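Local coordinates for protein LEOA (PDB 4AUR) that probably binds and hydrolyses GTP as a bacterial dynamin of enterotoxigenic Escherichia coli, with a long helical domain attached to its GTPase domain, at residues I9-A14 with A48-V53; R22-M27 with A564-P569; V286-R291 with F415-G420; V300-E305 with L400-S405. All coordinates share one frame; numbering follows the deposited sequence.

Interaction 1: residues I9-A14 with A48-V53; sequences IEKQAA and AIESDV
Lys11 reaches across an antiparallel helical hairpin, from helix 3-30 to the end of helix 38-51, just where the chain turns toward strand 54-60 of the GTPase sheet. Ile49 comes first along 48-53. Its CG2 branch lies 4.0 Å from Lys11 CG, and the two chains lie side by side, running opposite ways, the start of the lysine chain serving as an apolar partner. A bulky apolar residue suits this place, since Ile49 also packs on Ile15 and Leu18 of helix 3-30 and on Leu269 and Thr273 of helix 250-273. Glu50 follows, and its carbonyl O accepts a weak hydrogen bond of 3.2 Å from Lys11 NZ. Its carboxylate stays beyond salt-bridge range, with OE1 4.4 Å from Lys11 NZ, so the attraction is probably only a long-range one. At Asp52 the backbone has left the helix, and its carboxylate forms a salt bridge to Lys272 of helix 250-273. A lysine fits opposite these residues because its chain is long and flexible: CG stands anti to the backbone N (chi1 -155°), and a bend at chi3 (105°) swings the amine to the helix end, where NZ makes a second weak bond, 3.4 Å long, to Asp52 O.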
loop_
_atom_site.group_PDB
_atom_site.type_symbol
_atom_site.label_atom_id
_atom_site.label_comp_id
_atom_site.label_asym_id
_atom_site.label_seq_id
_atom_site.Cartn_x
_atom_site.Cartn_y
_atom_site.Cartn_z
ATOM N N ILE A 9 5.388 -33.093 14.542
ATOM C CA ILE A 9 5.016 -31.677 14.672
ATOM C C ILE A 9 5.399 -30.852 13.459
ATOM O O ILE A 9 4.607 -30.031 12.983
ATOM C CB ILE A 9 5.710 -30.991 15.877
ATOM C CG1 ILE A 9 5.071 -31.410 17.191
ATOM C CG2 ILE A 9 5.636 -29.464 15.783
ATOM C CD1 ILE A 9 5.951 -31.133 18.405
ATOM N N GLU A 10 6.633 -31.010 12.992
ATOM C CA GLU A 10 7.065 -30.284 11.801
ATOM C C GLU A 10 6.297 -30.765 10.592
ATOM O O GLU A 10 5.947 -29.954 9.757
ATOM C CB GLU A 10 8.576 -30.344 11.596
ATOM C CG GLU A 10 9.344 -29.527 12.630
ATOM C CD GLU A 10 8.800 -28.103 12.848
ATOM O OE1 GLU A 10 8.492 -27.379 11.861
ATOM O OE2 GLU A 10 8.686 -27.687 14.026
ATOM N N LYS A 11 5.977 -32.050 10.522
ATOM C CA LYS A 11 5.082 -32.529 9.473
ATOM C C LYS A 11 3.772 -31.783 9.492
ATOM O O LYS A 11 3.329 -31.284 8.467
ATOM C CB LYS A 11 4.779 -34.009 9.597
ATOM C CG LYS A 11 4.383 -34.644 8.286
ATOM C CD LYS A 11 4.496 -36.153 8.330
ATOM C CE LYS A 11 3.144 -36.822 8.423
ATOM N NZ LYS A 11 3.291 -38.109 9.143
ATOM N N GLN A 12 3.151 -31.680 10.648
ATOM C CA GLN A 12 1.871 -30.992 10.708
ATOM C C GLN A 12 2.028 -29.517 10.351
ATOM O O GLN A 12 1.215 -28.970 9.614
ATOM C CB GLN A 12 1.216 -31.134 12.088
ATOM C CG GLN A 12 -0.312 -31.084 12.079
ATOM C CD GLN A 12 -0.977 -32.140 11.171
ATOM O OE1 GLN A 12 -2.146 -31.977 10.748
ATOM N NE2 GLN A 12 -0.237 -33.229 10.868
ATOM N N ALA A 13 3.068 -28.861 10.844
ATOM C CA ALA A 13 3.209 -27.452 10.521
ATOM C C ALA A 13 3.250 -27.245 9.021
ATOM O O ALA A 13 2.662 -26.316 8.517
ATOM C CB ALA A 13 4.437 -26.853 11.169
ATOM N N ALA A 14 3.941 -28.119 8.312
ATOM C CA ALA A 14 4.093 -27.999 6.859
ATOM C C ALA A 14 2.780 -28.223 6.145
ATOM O O ALA A 14 2.481 -27.570 5.156
ATOM C CB ALA A 14 5.126 -28.984 6.339
ATOM N N ALA A 48 0.392 -36.623 -0.243
ATOM C CA ALA A 48 1.697 -37.257 -0.361
ATOM C C ALA A 48 2.485 -37.084 0.907
ATOM O O ALA A 48 3.168 -37.999 1.325
ATOM C CB ALA A 48 2.470 -36.678 -1.525
ATOM N N ILE A 49 2.380 -35.917 1.528
ATOM C CA ILE A 49 3.215 -35.592 2.685
ATOM C C ILE A 49 2.841 -36.377 3.922
ATOM O O ILE A 49 3.708 -36.717 4.707
ATOM C CB ILE A 49 3.168 -34.094 3.004
ATOM C CG1 ILE A 49 4.207 -33.365 2.157
ATOM C CG2 ILE A 49 3.476 -33.830 4.471
ATOM C CD1 ILE A 49 4.144 -31.852 2.265
ATOM N N GLU A 50 1.542 -36.595 4.111
ATOM C CA GLU A 50 1.003 -37.405 5.206
ATOM C C GLU A 50 1.716 -38.753 5.366
ATOM O O GLU A 50 1.988 -39.185 6.483
ATOM C CB GLU A 50 -0.497 -37.667 4.988
ATOM C CG GLU A 50 -1.427 -36.534 5.404
ATOM C CD GLU A 50 -1.470 -36.334 6.909
ATOM O OE1 GLU A 50 -0.766 -37.078 7.646
ATOM O OE2 GLU A 50 -2.220 -35.425 7.361
ATOM N N SER A 51 2.016 -39.409 4.253
ATOM C CA SER A 51 2.728 -40.690 4.284
ATOM C C SER A 51 4.090 -40.602 4.964
ATOM O O SER A 51 4.418 -41.420 5.830
ATOM C CB SER A 51 2.971 -41.214 2.868
ATOM O OG SER A 51 4.029 -42.154 2.909
ATOM N N ASP A 52 4.870 -39.607 4.544
ATOM C CA ASP A 52 6.282 -39.507 4.866
ATOM C C ASP A 52 6.615 -39.715 6.351
ATOM O O ASP A 52 5.823 -39.381 7.245
ATOM C CB ASP A 52 6.835 -38.172 4.361
ATOM C CG ASP A 52 7.055 -38.156 2.833
ATOM O OD1 ASP A 52 6.188 -38.639 2.061
ATOM O OD2 ASP A 52 8.114 -37.662 2.397
ATOM N N VAL A 53 7.795 -40.295 6.578
ATOM C CA VAL A 53 8.298 -40.626 7.896
ATOM C C VAL A 53 9.712 -40.090 8.016
ATOM O O VAL A 53 10.379 -39.880 7.001
ATOM C CB VAL A 53 8.368 -42.158 8.112
ATOM C CG1 VAL A 53 7.040 -42.836 7.796
ATOM C CG2 VAL A 53 9.455 -42.786 7.262
#

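Interaction 2: residues R22-M27 with A564-P569; sequences RGMLEM and AQLMVP
Met24, a selenomethionine in this crystal, leans from helix 3-30 onto Leu566 and Met567 near the end of the chain. Its CB leads off beside the facing helix, and CG is the first atom to touch, 3.6 Å from Leu566 CB and 3.9 Å from Leu566 CD1. The two side chains lie alongside one another, pointing opposite ways, so methylene packs against methylene and methyl. Next along the chain, the selenium meets the selenium of Met567, also a selenomethionine, at an SE-SE distance of 3.7 Å, with the two chains crossing at about a right angle. The contact thereby joins an early helix, 3-30, to the final one, 547-567, which run roughly antiparallel in the helical bundle. Helix 275-343 is the third member at this point: Val282 touches Met24, and Ile283 touches Met567. Rotation about the CG-SE bond (chi3 -115°) bends the chain of Met24 and brings CE 3.7 Å from Leu566 O. Long, unbranched and apolar, a methionine can follow such a winding path between helices. Gly23 is matched differently. With no side chain of its own, it presents bare backbone to the leucine, and Leu566 CD1 settles 3.4 Å from Gly23 C and 3.5 Å from Gly23 O. Leu563, one turn before Met567, packs on both Met24 and Met27.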
loop_
_atom_site.group_PDB
_atom_site.type_symbol
_atom_site.label_atom_id
_atom_site.label_comp_id
_atom_site.label_asym_id
_atom_site.label_seq_id
_atom_site.Cartn_x
_atom_site.Cartn_y
_atom_site.Cartn_z
ATOM N N ARG A 22 -3.460 -22.889 0.245
ATOM C CA ARG A 22 -4.761 -23.119 -0.401
ATOM C C ARG A 22 -5.725 -21.977 -0.183
ATOM O O ARG A 22 -6.435 -21.599 -1.081
ATOM C CB ARG A 22 -5.380 -24.419 0.099
ATOM C CG ARG A 22 -5.975 -25.248 -1.028
ATOM C CD ARG A 22 -6.203 -26.688 -0.615
ATOM N NE ARG A 22 -7.131 -26.787 0.505
ATOM C CZ ARG A 22 -7.584 -27.920 1.006
ATOM N NH1 ARG A 22 -7.217 -29.089 0.499
ATOM N NH2 ARG A 22 -8.412 -27.883 2.026
ATOM N N GLY A 23 -5.737 -21.432 1.023
ATOM C CA GLY A 23 -6.597 -20.311 1.360
ATOM C C GLY A 23 -6.178 -19.073 0.610
ATOM O O GLY A 23 -7.007 -18.267 0.224
HETATM N N MSE A 24 -4.882 -18.923 0.391
HETATM C CA MSE A 24 -4.368 -17.741 -0.258
HETATM C C MSE A 24 -4.751 -17.846 -1.693
HETATM O O MSE A 24 -5.069 -16.829 -2.307
HETATM C CB MSE A 24 -2.860 -17.623 -0.071
HETATM C CG MSE A 24 -2.528 -17.150 1.325
HETATM SE SE MSE A 24 -0.587 -16.782 1.397
HETATM C CE MSE A 24 0.047 -18.121 2.681
ATOM N N LEU A 25 -4.763 -19.071 -2.243
ATOM C CA LEU A 25 -5.154 -19.285 -3.651
ATOM C C LEU A 25 -6.605 -18.988 -3.935
ATOM O O LEU A 25 -6.936 -18.431 -4.971
ATOM C CB LEU A 25 -4.897 -20.711 -4.058
ATOM C CG LEU A 25 -3.419 -20.999 -4.301
ATOM C CD1 LEU A 25 -3.106 -22.480 -4.141
ATOM C CD2 LEU A 25 -2.998 -20.506 -5.675
ATOM N N GLU A 26 -7.480 -19.393 -3.027
ATOM C CA GLU A 26 -8.895 -19.070 -3.144
ATOM C C GLU A 26 -9.141 -17.555 -3.257
ATOM O O GLU A 26 -10.076 -17.136 -3.928
ATOM C CB GLU A 26 -9.672 -19.602 -1.938
ATOM C CG GLU A 26 -9.785 -21.111 -1.850
ATOM C CD GLU A 26 -10.649 -21.569 -0.681
ATOM O OE1 GLU A 26 -10.638 -20.918 0.393
ATOM O OE2 GLU A 26 -11.344 -22.605 -0.839
HETATM N N MSE A 27 -8.326 -16.745 -2.583
HETATM C CA MSE A 27 -8.520 -15.302 -2.579
HETATM C C MSE A 27 -8.021 -14.707 -3.858
HETATM O O MSE A 27 -8.691 -13.856 -4.411
HETATM C CB MSE A 27 -7.832 -14.661 -1.400
HETATM C CG MSE A 27 -8.485 -15.129 -0.123
HETATM SE SE MSE A 27 -10.284 -14.375 0.128
HETATM C CE MSE A 27 -11.422 -15.755 -0.699
ATOM N N ALA A 564 -4.025 -11.110 4.448
ATOM C CA ALA A 564 -3.083 -10.710 5.472
ATOM C C ALA A 564 -3.128 -11.703 6.643
ATOM O O ALA A 564 -2.094 -12.063 7.226
ATOM C CB ALA A 564 -3.359 -9.293 5.928
ATOM N N GLN A 565 -4.337 -12.148 6.965
ATOM C CA GLN A 565 -4.534 -13.149 7.975
ATOM C C GLN A 565 -3.820 -14.440 7.633
ATOM O O GLN A 565 -3.193 -15.069 8.497
ATOM C CB GLN A 565 -6.015 -13.407 8.163
ATOM C CG GLN A 565 -6.329 -14.562 9.082
ATOM C CD GLN A 565 -7.787 -14.585 9.504
ATOM O OE1 GLN A 565 -8.486 -15.599 9.325
ATOM N NE2 GLN A 565 -8.264 -13.465 10.067
ATOM N N LEU A 566 -3.908 -14.855 6.384
ATOM C CA LEU A 566 -3.371 -16.155 6.001
ATOM C C LEU A 566 -1.863 -16.141 5.990
ATOM O O LEU A 566 -1.211 -17.178 6.048
ATOM C CB LEU A 566 -3.904 -16.561 4.631
ATOM C CG LEU A 566 -5.409 -16.861 4.615
ATOM C CD1 LEU A 566 -5.946 -16.863 3.206
ATOM C CD2 LEU A 566 -5.718 -18.180 5.293
HETATM N N MSE A 567 -1.334 -14.938 5.956
HETATM C CA MSE A 567 0.049 -14.686 5.674
HETATM C C MSE A 567 0.845 -14.498 6.932
HETATM O O MSE A 567 2.058 -14.520 6.894
HETATM C CB MSE A 567 -0.051 -13.452 4.770
HETATM C CG MSE A 567 1.250 -13.006 4.170
HETATM SE SE MSE A 567 1.616 -14.038 2.545
HETATM C CE MSE A 567 2.869 -12.616 2.011
ATOM N N VAL A 568 0.176 -14.327 8.069
ATOM C CA VAL A 568 0.863 -14.096 9.341
ATOM C C VAL A 568 1.753 -15.292 9.675
ATOM O O VAL A 568 2.951 -15.117 9.961
ATOM C CB VAL A 568 -0.133 -13.799 10.499
ATOM C CG1 VAL A 568 0.454 -14.146 11.865
ATOM C CG2 VAL A 568 -0.558 -12.338 10.479
ATOM N N PRO A 569 1.174 -16.511 9.649
ATOM C CA PRO A 569 2.032 -17.666 9.905
ATOM C C PRO A 569 3.272 -17.696 8.996
ATOM O O PRO A 569 4.376 -17.959 9.477
ATOM C CB PRO A 569 1.116 -18.863 9.634
ATOM C CG PRO A 569 -0.287 -18.354 9.738
ATOM C CD PRO A 569 -0.264 -16.855 9.690
#

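Interaction 3: residues V286-R291 with F415-G420; sequences VTLASR and FRSLGG
The peptide carbonyl of Ala289 meets the side chain of Leu418, and the flat groups of this contact are peptides rather than rings. At the oxygen end of that carbonyl sits a methyl group, with Leu418 CD1 3.2 Å from Ala289 O, though so short an approach is doubtful at 2.7 Å resolution and should not be over-read. The carbonyl of Ser417 is met in turn by a methyl, Ala289 CB, 4.0 Å from Ser417 O, while Arg285 NE supplies that oxygen with a hydrogen bond. Within the helix, the carbonyl of Val286 is approached from opposite faces: Ser290 N bonds to Val286 O from one, and Ser290 OG, at 3.1 Å, from the other. On the helix side facing the turn, Leu288 reaches Ser417, its CD2 lying 3.7 Å from Ser417 CB. A chi1 of -167° sets CG of this leucine beside its own carbonyl carbon, which turns the branched end toward the serine. Small residues suit the close approach: Ala289 and Ser417 bring their CA atoms to 5.3 Å, so helix 275-343 lies close against the short 3-10 turn that follows helix 368-408 in the dynamin-like helical domain. Met31 and Leu556 also pack on Leu418, embedding it between segments from distant parts of the sequence. The pairing across the segments is thus mainly van der Waals, while the polar Ser417 carbonyl is satisfied by Arg285.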
loop_
_atom_site.group_PDB
_atom_site.type_symbol
_atom_site.label_atom_id
_atom_site.label_comp_id
_atom_site.label_asym_id
_atom_site.label_seq_id
_atom_site.Cartn_x
_atom_site.Cartn_y
_atom_site.Cartn_z
ATOM N N VAL A 286 1.029 -12.040 -3.490
ATOM C CA VAL A 286 0.184 -11.517 -2.443
ATOM C C VAL A 286 0.848 -10.306 -1.842
ATOM O O VAL A 286 0.200 -9.334 -1.511
ATOM C CB VAL A 286 0.023 -12.544 -1.317
ATOM C CG1 VAL A 286 -0.772 -11.950 -0.163
ATOM C CG2 VAL A 286 -0.641 -13.811 -1.823
ATOM N N THR A 287 2.150 -10.427 -1.649
ATOM C CA THR A 287 2.989 -9.388 -1.121
ATOM C C THR A 287 2.921 -8.214 -2.052
ATOM O O THR A 287 2.713 -7.088 -1.619
ATOM C CB THR A 287 4.424 -9.894 -0.987
ATOM O OG1 THR A 287 4.481 -10.800 0.122
ATOM C CG2 THR A 287 5.408 -8.736 -0.760
ATOM N N LEU A 288 3.039 -8.507 -3.338
ATOM C CA LEU A 288 2.869 -7.529 -4.404
ATOM C C LEU A 288 1.444 -6.983 -4.447
ATOM O O LEU A 288 1.229 -5.790 -4.638
ATOM C CB LEU A 288 3.210 -8.173 -5.755
ATOM C CG LEU A 288 3.396 -7.225 -6.945
ATOM C CD1 LEU A 288 4.667 -6.402 -6.781
ATOM C CD2 LEU A 288 3.441 -7.976 -8.271
ATOM N N ALA A 289 0.468 -7.860 -4.285
ATOM C CA ALA A 289 -0.902 -7.428 -4.367
ATOM C C ALA A 289 -1.264 -6.428 -3.285
ATOM O O ALA A 289 -1.998 -5.501 -3.586
ATOM C CB ALA A 289 -1.857 -8.608 -4.359
ATOM N N SER A 290 -0.788 -6.596 -2.042
ATOM C CA SER A 290 -1.155 -5.618 -0.988
ATOM C C SER A 290 -0.356 -4.322 -1.071
ATOM O O SER A 290 -0.828 -3.300 -0.675
ATOM C CB SER A 290 -1.118 -6.191 0.453
ATOM O OG SER A 290 -0.069 -7.105 0.679
ATOM N N ARG A 291 0.844 -4.388 -1.610
ATOM C CA ARG A 291 1.704 -3.238 -1.785
ATOM C C ARG A 291 1.119 -2.284 -2.809
ATOM O O ARG A 291 1.382 -1.081 -2.738
ATOM C CB ARG A 291 3.061 -3.747 -2.253
ATOM C CG ARG A 291 4.158 -2.734 -2.533
ATOM C CD ARG A 291 5.532 -3.421 -2.753
ATOM N NE ARG A 291 5.847 -3.706 -4.162
ATOM C CZ ARG A 291 6.002 -2.778 -5.119
ATOM N NH1 ARG A 291 5.864 -1.473 -4.844
ATOM N NH2 ARG A 291 6.291 -3.141 -6.371
ATOM N N PHE A 415 -1.377 -1.630 -11.146
ATOM C CA PHE A 415 -2.534 -2.414 -10.705
ATOM C C PHE A 415 -2.734 -3.750 -11.419
ATOM O O PHE A 415 -3.787 -4.357 -11.289
ATOM C CB PHE A 415 -3.822 -1.630 -10.906
ATOM C CG PHE A 415 -3.832 -0.284 -10.264
ATOM C CD1 PHE A 415 -3.107 -0.026 -9.093
ATOM C CD2 PHE A 415 -4.579 0.738 -10.821
ATOM C CE1 PHE A 415 -3.134 1.231 -8.511
ATOM C CE2 PHE A 415 -4.619 1.979 -10.228
ATOM C CZ PHE A 415 -3.904 2.225 -9.072
ATOM N N ARG A 416 -1.775 -4.216 -12.196
ATOM C CA ARG A 416 -1.992 -5.504 -12.841
ATOM C C ARG A 416 -1.967 -6.662 -11.850
ATOM O O ARG A 416 -2.620 -7.669 -12.088
ATOM C CB ARG A 416 -1.007 -5.740 -13.979
ATOM C CG ARG A 416 -1.225 -4.786 -15.145
ATOM C CD ARG A 416 -0.264 -5.059 -16.281
ATOM N NE ARG A 416 -1.003 -4.960 -17.518
ATOM C CZ ARG A 416 -1.588 -5.972 -18.159
ATOM N NH1 ARG A 416 -1.505 -7.247 -17.765
ATOM N NH2 ARG A 416 -2.270 -5.690 -19.248
ATOM N N SER A 417 -1.266 -6.496 -10.728
ATOM C CA SER A 417 -1.229 -7.533 -9.693
ATOM C C SER A 417 -2.534 -7.677 -8.981
ATOM O O SER A 417 -2.710 -8.641 -8.273
ATOM C CB SER A 417 -0.179 -7.236 -8.648
ATOM O OG SER A 417 -0.109 -5.857 -8.494
ATOM N N LEU A 418 -3.430 -6.711 -9.149
ATOM C CA LEU A 418 -4.726 -6.738 -8.501
ATOM C C LEU A 418 -5.733 -7.554 -9.273
ATOM O O LEU A 418 -6.879 -7.594 -8.917
ATOM C CB LEU A 418 -5.233 -5.313 -8.297
ATOM C CG LEU A 418 -4.940 -4.596 -6.980
ATOM C CD1 LEU A 418 -3.917 -5.280 -6.103
ATOM C CD2 LEU A 418 -4.518 -3.170 -7.201
ATOM N N GLY A 419 -5.326 -8.177 -10.360
ATOM C CA GLY A 419 -6.199 -9.113 -11.063
ATOM C C GLY A 419 -7.132 -8.647 -12.168
ATOM O O GLY A 419 -6.772 -7.845 -13.013
ATOM N N GLY A 420 -8.348 -9.187 -12.165
ATOM C CA GLY A 420 -9.190 -9.216 -13.368
ATOM C C GLY A 420 -9.636 -7.876 -13.944
ATOM O O GLY A 420 -9.642 -7.665 -15.176
#

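Interaction 4: residues V300-E305 with L400-S405; sequences VEKNDE and LSSSES
Lys302 of helix 275-343 and Ser403 of helix 368-408 are directed toward each other, while Ser402 sets off beside the facing helix and only its OG reaches the lysine end. At chi1 161° the lysine chain heads away from its own amide nitrogen, and it stays extended until chi4 (48°), where a bend turns the amine along the facing helix. It runs alongside Ser403 before reaching its end: CG and CD each lie 4.0 Å from Ser403 OG, and CE comes to 3.1 Å from the same oxygen. Ser402 meets the tip from the preceding position of the helix, its OG 2.9 Å from Lys302 NZ, while Ser403 OG is 3.2 Å from that nitrogen. The hydroxyl of Ser402 stands between N and the carbonyl carbon (chi1 60°), and both hydroxyls gather about the lysine end.

Serine suits both positions, being short enough for a long side chain to span the groove and polar enough to sit beside its amine. Ser403, the more deeply placed of the two, also touches Phe299 and Ile437, so its neighbourhood is partly apolar. The two helices run roughly antiparallel here, as part of the elongated helical domain of this dynamin relative. Just outside the two segments the amine also has a salt bridge to Asp306 on its own helix and a hydrogen bond to Gln399 O on the other. Ser402 OG also bonds to Gln399 O. The lysine charge is therefore probably balanced from its own helix by Asp306, while its bond to the Gln399 carbonyl ties helix 275-343 to helix 368-408.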
loop_
_atom_site.group_PDB
_atom_site.type_symbol
_atom_site.label_atom_id
_atom_site.label_comp_id
_atom_site.label_asym_id
_atom_site.label_seq_id
_atom_site.Cartn_x
_atom_site.Cartn_y
_atom_site.Cartn_z
ATOM N N VAL A 300 -7.879 6.324 -3.890
ATOM C CA VAL A 300 -9.323 6.338 -3.779
ATOM C C VAL A 300 -9.740 7.101 -2.557
ATOM O O VAL A 300 -10.770 7.739 -2.578
ATOM C CB VAL A 300 -9.901 4.932 -3.669
ATOM C CG1 VAL A 300 -11.414 4.978 -3.476
ATOM C CG2 VAL A 300 -9.527 4.108 -4.888
ATOM N N GLU A 301 -8.959 7.032 -1.490
ATOM C CA GLU A 301 -9.277 7.799 -0.297
ATOM C C GLU A 301 -9.147 9.294 -0.625
ATOM O O GLU A 301 -10.116 10.027 -0.546
ATOM C CB GLU A 301 -8.393 7.359 0.874
ATOM C CG GLU A 301 -8.025 8.430 1.900
ATOM C CD GLU A 301 -6.529 8.385 2.247
ATOM O OE1 GLU A 301 -5.687 8.885 1.431
ATOM O OE2 GLU A 301 -6.203 7.824 3.324
ATOM N N LYS A 302 -7.959 9.723 -1.029
ATOM C CA LYS A 302 -7.738 11.097 -1.456
ATOM C C LYS A 302 -8.798 11.624 -2.410
ATOM O O LYS A 302 -9.222 12.739 -2.281
ATOM C CB LYS A 302 -6.383 11.208 -2.136
ATOM C CG LYS A 302 -6.221 12.441 -3.006
ATOM C CD LYS A 302 -4.765 12.843 -3.202
ATOM C CE LYS A 302 -4.613 13.921 -4.290
ATOM N NZ LYS A 302 -5.540 15.102 -4.209
ATOM N N ASN A 303 -9.187 10.835 -3.401
ATOM C CA ASN A 303 -10.162 11.280 -4.386
ATOM C C ASN A 303 -11.517 11.432 -3.791
ATOM O O ASN A 303 -12.247 12.294 -4.198
ATOM C CB ASN A 303 -10.270 10.317 -5.573
ATOM C CG ASN A 303 -11.088 10.897 -6.733
ATOM O OD1 ASN A 303 -12.148 10.387 -7.082
ATOM N ND2 ASN A 303 -10.584 11.974 -7.338
ATOM N N ASP A 304 -11.855 10.576 -2.842
ATOM C CA ASP A 304 -13.146 10.615 -2.191
ATOM C C ASP A 304 -13.192 11.830 -1.264
ATOM O O ASP A 304 -14.217 12.472 -1.131
ATOM C CB ASP A 304 -13.359 9.311 -1.414
ATOM C CG ASP A 304 -14.827 9.051 -1.053
ATOM O OD1 ASP A 304 -15.709 9.819 -1.493
ATOM O OD2 ASP A 304 -15.099 8.060 -0.327
ATOM N N GLU A 305 -12.060 12.166 -0.660
ATOM C CA GLU A 305 -11.992 13.255 0.292
ATOM C C GLU A 305 -11.996 14.605 -0.424
ATOM O O GLU A 305 -12.639 15.552 0.040
ATOM C CB GLU A 305 -10.762 13.089 1.187
ATOM C CG GLU A 305 -10.883 11.881 2.119
ATOM C CD GLU A 305 -9.563 11.434 2.769
ATOM O OE1 GLU A 305 -8.480 11.940 2.370
ATOM O OE2 GLU A 305 -9.613 10.556 3.682
ATOM N N LEU A 400 -6.916 18.159 -8.081
ATOM C CA LEU A 400 -6.967 17.303 -9.264
ATOM C C LEU A 400 -5.570 17.030 -9.782
ATOM O O LEU A 400 -5.259 15.928 -10.233
ATOM C CB LEU A 400 -7.744 17.992 -10.368
ATOM C CG LEU A 400 -9.219 18.117 -10.121
ATOM C CD1 LEU A 400 -9.883 18.702 -11.351
ATOM C CD2 LEU A 400 -9.806 16.765 -9.772
ATOM N N SER A 401 -4.731 18.051 -9.738
ATOM C CA SER A 401 -3.400 17.919 -10.250
ATOM C C SER A 401 -2.540 17.073 -9.350
ATOM O O SER A 401 -1.585 16.487 -9.819
ATOM C CB SER A 401 -2.781 19.293 -10.471
ATOM O OG SER A 401 -3.460 19.920 -11.545
ATOM N N SER A 402 -2.849 17.012 -8.063
ATOM C CA SER A 402 -2.030 16.194 -7.168
ATOM C C SER A 402 -2.467 14.727 -7.212
ATOM O O SER A 402 -1.713 13.857 -6.827
ATOM C CB SER A 402 -2.063 16.722 -5.738
ATOM O OG SER A 402 -3.385 16.701 -5.270
ATOM N N SER A 403 -3.692 14.466 -7.642
ATOM C CA SER A 403 -4.111 13.115 -7.926
ATOM C C SER A 403 -3.424 12.649 -9.210
ATOM O O SER A 403 -2.848 11.571 -9.244
ATOM C CB SER A 403 -5.624 13.029 -8.071
ATOM O OG SER A 403 -6.267 13.422 -6.878
ATOM N N GLU A 404 -3.460 13.468 -10.253
ATOM C CA GLU A 404 -2.780 13.135 -11.499
ATOM C C GLU A 404 -1.347 12.730 -11.205
ATOM O O GLU A 404 -0.833 11.738 -11.722
ATOM C CB GLU A 404 -2.764 14.344 -12.436
ATOM C CG GLU A 404 -1.876 14.141 -13.671
ATOM C CD GLU A 404 -1.365 15.429 -14.330
ATOM O OE1 GLU A 404 -1.414 16.538 -13.712
ATOM O OE2 GLU A 404 -0.896 15.310 -15.494
ATOM N N SER A 405 -0.712 13.533 -10.362
ATOM C CA SER A 405 0.700 13.421 -10.043
ATOM C C SER A 405 0.987 12.209 -9.162
ATOM O O SER A 405 2.067 11.664 -9.216
ATOM C CB SER A 405 1.136 14.727 -9.363
ATOM O OG SER A 405 2.429 14.669 -8.817
#

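The four contacts follow one another along the elongated molecule, from the GTPase end into the helical domain. Interactions 1 and 2 share helix 3-30 and have centres about 20 Å apart, and their segments alternate in sequence. Interactions 3 and 4, with centres also about 20 Å apart, share helix 275-343 and lie within the sequence span that interaction 2 closes; interaction 4 in turn falls between the segments of interaction 3. Interactions 2 and 3 touch, Met567 CE lying 3.1 Å from Thr287 OG1. Interactions 1 and 4 are farthest apart, about 50 Å between centres. N-terminal, central and C-terminal helices thus build one continuous bundle, consistent with a dynamin-like architecture.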